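Local coordinates for excretory-secretory protein 2 (Ancylostoma ceylanicum, PDB 3NSW) that adopts a netrin-like fold and is an excretory-secretory protein of a parasitic hookworm that probably modulates the immune response of its host, at residues S12-Q16 and E17-D21. Sequence-based numbering, arbitrary orientation.
Sequences SEIRQ and EDIND
Arg15 takes hold of the Asp18 carboxylate side-on, with guanidinium and carboxylate only 22° from coplanar. Arg15 NH2 lies 2.8 Å from Asp18 OD1 and uses that oxygen's syn lone pair along a nearly straight N-H line. Arg15 NE reaches Asp18 OD2 at 2.9 Å, also from the syn side but tilted somewhat out of the carboxylate plane. The same OD2 turns its anti lone pair to the backbone, accepting Arg15 N at 2.9 Å, so main chain and side chain of one residue share a single oxygen. Asp18 has CG beside its own backbone N (chi1 -52°), which turns the carboxylate back toward Arg15, the residue before the first turn. Glu17 comes at the guanidinium differently: its OE1 sits over one face, 3.8 Å from Arg15 NE, a long salt bridge made by charge alone.

Arg15 is the N-cap residue of helix 16-20, a short helix that follows edge strand 9-10 of the netrin-like, TIMP-related fold and packs near the C-terminal helix 98-104. Its carbonyl O receives Ile19 N at 3.2 Å, opening the helical hydrogen bonding. Gln16, the next residue, bends at chi2 to bring NE2 within 2.8 Å of Asn20 OD1, one turn further along the helix; the donor stands above the Asn20 carbonyl plane, and the two amides are turned 41° apart. On the buried side, Ile14 CG2 meets Ile19 CD1 at 3.8 Å, the two side chains crossing at about a right angle, with Phe89 and Leu96 against Ile14 and Leu103 against Ile19.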
ATOM      1  N   SER A  12      -9.234   6.022   5.702  1.00 42.23           N
ATOM      2  CA  SER A  12     -10.303   6.786   5.066  1.00 46.76           C
ATOM      3  C   SER A  12      -9.714   7.931   4.247  1.00 39.92           C
ATOM      4  O   SER A  12     -10.190   8.218   3.150  1.00 41.84           O
ATOM      5  CB  SER A  12     -11.287   7.324   6.106  1.00 48.78           C
ATOM      6  OG  SER A  12     -10.642   8.197   7.015  1.00 57.08           O
ATOM      7  N   GLU A  13      -8.671   8.566   4.779  1.00 33.52           N
ATOM      8  CA  GLU A  13      -7.986   9.653   4.069  1.00 34.69           C
ATOM      9  C   GLU A  13      -6.469   9.569   4.229  1.00 34.56           C
ATOM     10  O   GLU A  13      -5.961   9.425   5.343  1.00 30.90           O
ATOM     11  CB  GLU A  13      -8.498  11.023   4.545  1.00 40.24           C
ATOM     12  CG  GLU A  13      -7.864  12.210   3.823  1.00 38.77           C
ATOM     13  CD  GLU A  13      -8.445  13.561   4.222  1.00 52.71           C
ATOM     14  OE1 GLU A  13      -9.136  13.653   5.260  1.00 51.46           O
ATOM     15  OE2 GLU A  13      -8.197  14.541   3.491  1.00 52.20           O
ATOM     16  N   ILE A  14      -5.752   9.656   3.111  1.00 26.74           N
ATOM     17  CA  ILE A  14      -4.298   9.718   3.153  1.00 29.76           C
ATOM     18  C   ILE A  14      -3.878  11.154   3.473  1.00 24.66           C
ATOM     19  O   ILE A  14      -4.289  12.098   2.788  1.00 28.48           O
ATOM     20  CB  ILE A  14      -3.653   9.263   1.822  1.00 26.11           C
ATOM     21  CG1 ILE A  14      -4.036   7.813   1.502  1.00 24.24           C
ATOM     22  CG2 ILE A  14      -2.133   9.440   1.873  1.00 26.38           C
ATOM     23  CD1 ILE A  14      -3.691   7.405   0.091  1.00 25.93           C
ATOM     24  N   ARG A  15      -3.062  11.307   4.520  1.00 30.33           N
ATOM     25  CA  ARG A  15      -2.527  12.614   4.907  1.00 26.53           C
ATOM     26  C   ARG A  15      -0.996  12.624   4.863  1.00 33.61           C
ATOM     27  O   ARG A  15      -0.366  11.569   4.797  1.00 29.07           O
ATOM     28  CB  ARG A  15      -3.010  12.993   6.313  1.00 35.81           C
ATOM     29  CG  ARG A  15      -4.525  12.928   6.500  1.00 39.01           C
ATOM     30  CD  ARG A  15      -4.891  12.532   7.926  1.00 57.96           C
ATOM     31  NE  ARG A  15      -4.170  11.331   8.362  1.00 51.28           N
ATOM     32  CZ  ARG A  15      -4.411  10.669   9.492  1.00 72.92           C
ATOM     33  NH1 ARG A  15      -5.369  11.072  10.323  1.00 78.12           N
ATOM     34  NH2 ARG A  15      -3.693   9.595   9.793  1.00 64.33           N
ATOM     35  N   GLN A  16      -0.406  13.818   4.928  1.00 31.17           N
ATOM     36  CA  GLN A  16       1.058  13.971   4.930  1.00 38.93           C
ATOM     37  C   GLN A  16       1.786  13.122   5.992  1.00 34.55           C
ATOM     38  O   GLN A  16       2.850  12.549   5.721  1.00 35.03           O
ATOM     39  CB  GLN A  16       1.445  15.449   5.082  1.00 41.40           C
ATOM     40  CG  GLN A  16       2.910  15.745   4.775  1.00 40.14           C
ATOM     41  CD  GLN A  16       3.284  15.410   3.347  1.00 45.63           C
ATOM     42  OE1 GLN A  16       2.713  15.953   2.408  1.00 46.19           O
ATOM     43  NE2 GLN A  16       4.251  14.512   3.177  1.00 41.98           N
ATOM     44  N   GLU A  17       1.206  13.042   7.185  1.00 35.47           N
ATOM     45  CA  GLU A  17       1.796  12.273   8.287  1.00 42.51           C
ATOM     46  C   GLU A  17       1.926  10.794   7.929  1.00 39.81           C
ATOM     47  O   GLU A  17       2.905  10.141   8.303  1.00 39.31           O
ATOM     48  CB  GLU A  17       0.973  12.406   9.575  1.00 37.80           C
ATOM     49  CG  GLU A  17       0.554  13.807   9.923  1.00 59.47           C
ATOM     50  CD  GLU A  17      -0.843  14.132   9.445  1.00 52.36           C
ATOM     51  OE1 GLU A  17      -1.808  13.745  10.139  1.00 51.34           O
ATOM     52  OE2 GLU A  17      -0.979  14.780   8.384  1.00 48.34           O
ATOM     53  N   ASP A  18       0.929  10.272   7.213  1.00 37.59           N
ATOM     54  CA  ASP A  18       0.918   8.872   6.814  1.00 29.97           C
ATOM     55  C   ASP A  18       2.020   8.611   5.790  1.00 28.47           C
ATOM     56  O   ASP A  18       2.786   7.659   5.926  1.00 29.51           O
ATOM     57  CB  ASP A  18      -0.457   8.477   6.265  1.00 32.80           C
ATOM     58  CG  ASP A  18      -1.591   8.851   7.204  1.00 41.11           C
ATOM     59  OD1 ASP A  18      -1.535   8.452   8.388  1.00 39.80           O
ATOM     60  OD2 ASP A  18      -2.537   9.549   6.764  1.00 33.32           O
ATOM     61  N   ILE A  19       2.102   9.494   4.797  1.00 24.70           N
ATOM     62  CA  ILE A  19       3.121   9.442   3.753  1.00 28.26           C
ATOM     63  C   ILE A  19       4.544   9.551   4.311  1.00 36.27           C
ATOM     64  O   ILE A  19       5.424   8.790   3.916  1.00 27.31           O
ATOM     65  CB  ILE A  19       2.883  10.529   2.696  1.00 28.77           C
ATOM     66  CG1 ILE A  19       1.613  10.203   1.893  1.00 27.91           C
ATOM     67  CG2 ILE A  19       4.082  10.633   1.741  1.00 30.51           C
ATOM     68  CD1 ILE A  19       1.058  11.399   1.136  1.00 26.01           C
ATOM     69  N   ASN A  20       4.761  10.488   5.230  1.00 33.50           N
ATOM     70  CA  ASN A  20       6.092  10.693   5.813  1.00 37.13           C
ATOM     71  C   ASN A  20       6.592   9.521   6.642  1.00 31.01           C
ATOM     72  O   ASN A  20       7.795   9.348   6.803  1.00 36.54           O
ATOM     73  CB  ASN A  20       6.119  11.962   6.664  1.00 34.11           C
ATOM     74  CG  ASN A  20       6.062  13.209   5.841  1.00 32.70           C
ATOM     75  OD1 ASN A  20       6.208  13.180   4.614  1.00 52.01           O
ATOM     76  ND2 ASN A  20       5.877  14.343   6.514  1.00 51.97           N
ATOM     77  N   ASP A  21       5.671   8.713   7.161  1.00 29.55           N
ATOM     78  CA  ASP A  21       6.056   7.622   8.032  1.00 34.57           C
ATOM     79  C   ASP A  21       6.260   6.268   7.353  1.00 29.60           C
ATOM     80  O   ASP A  21       6.580   5.290   8.019  1.00 27.77           O
ATOM     81  CB  ASP A  21       5.079   7.468   9.177  1.00 36.92           C
ATOM     82  CG  ASP A  21       5.726   6.830  10.366  1.00 40.36           C
ATOM     83  OD1 ASP A  21       6.856   7.245  10.686  1.00 35.75           O
ATOM     84  OD2 ASP A  21       5.151   5.887  10.935  1.00 30.90           O
TER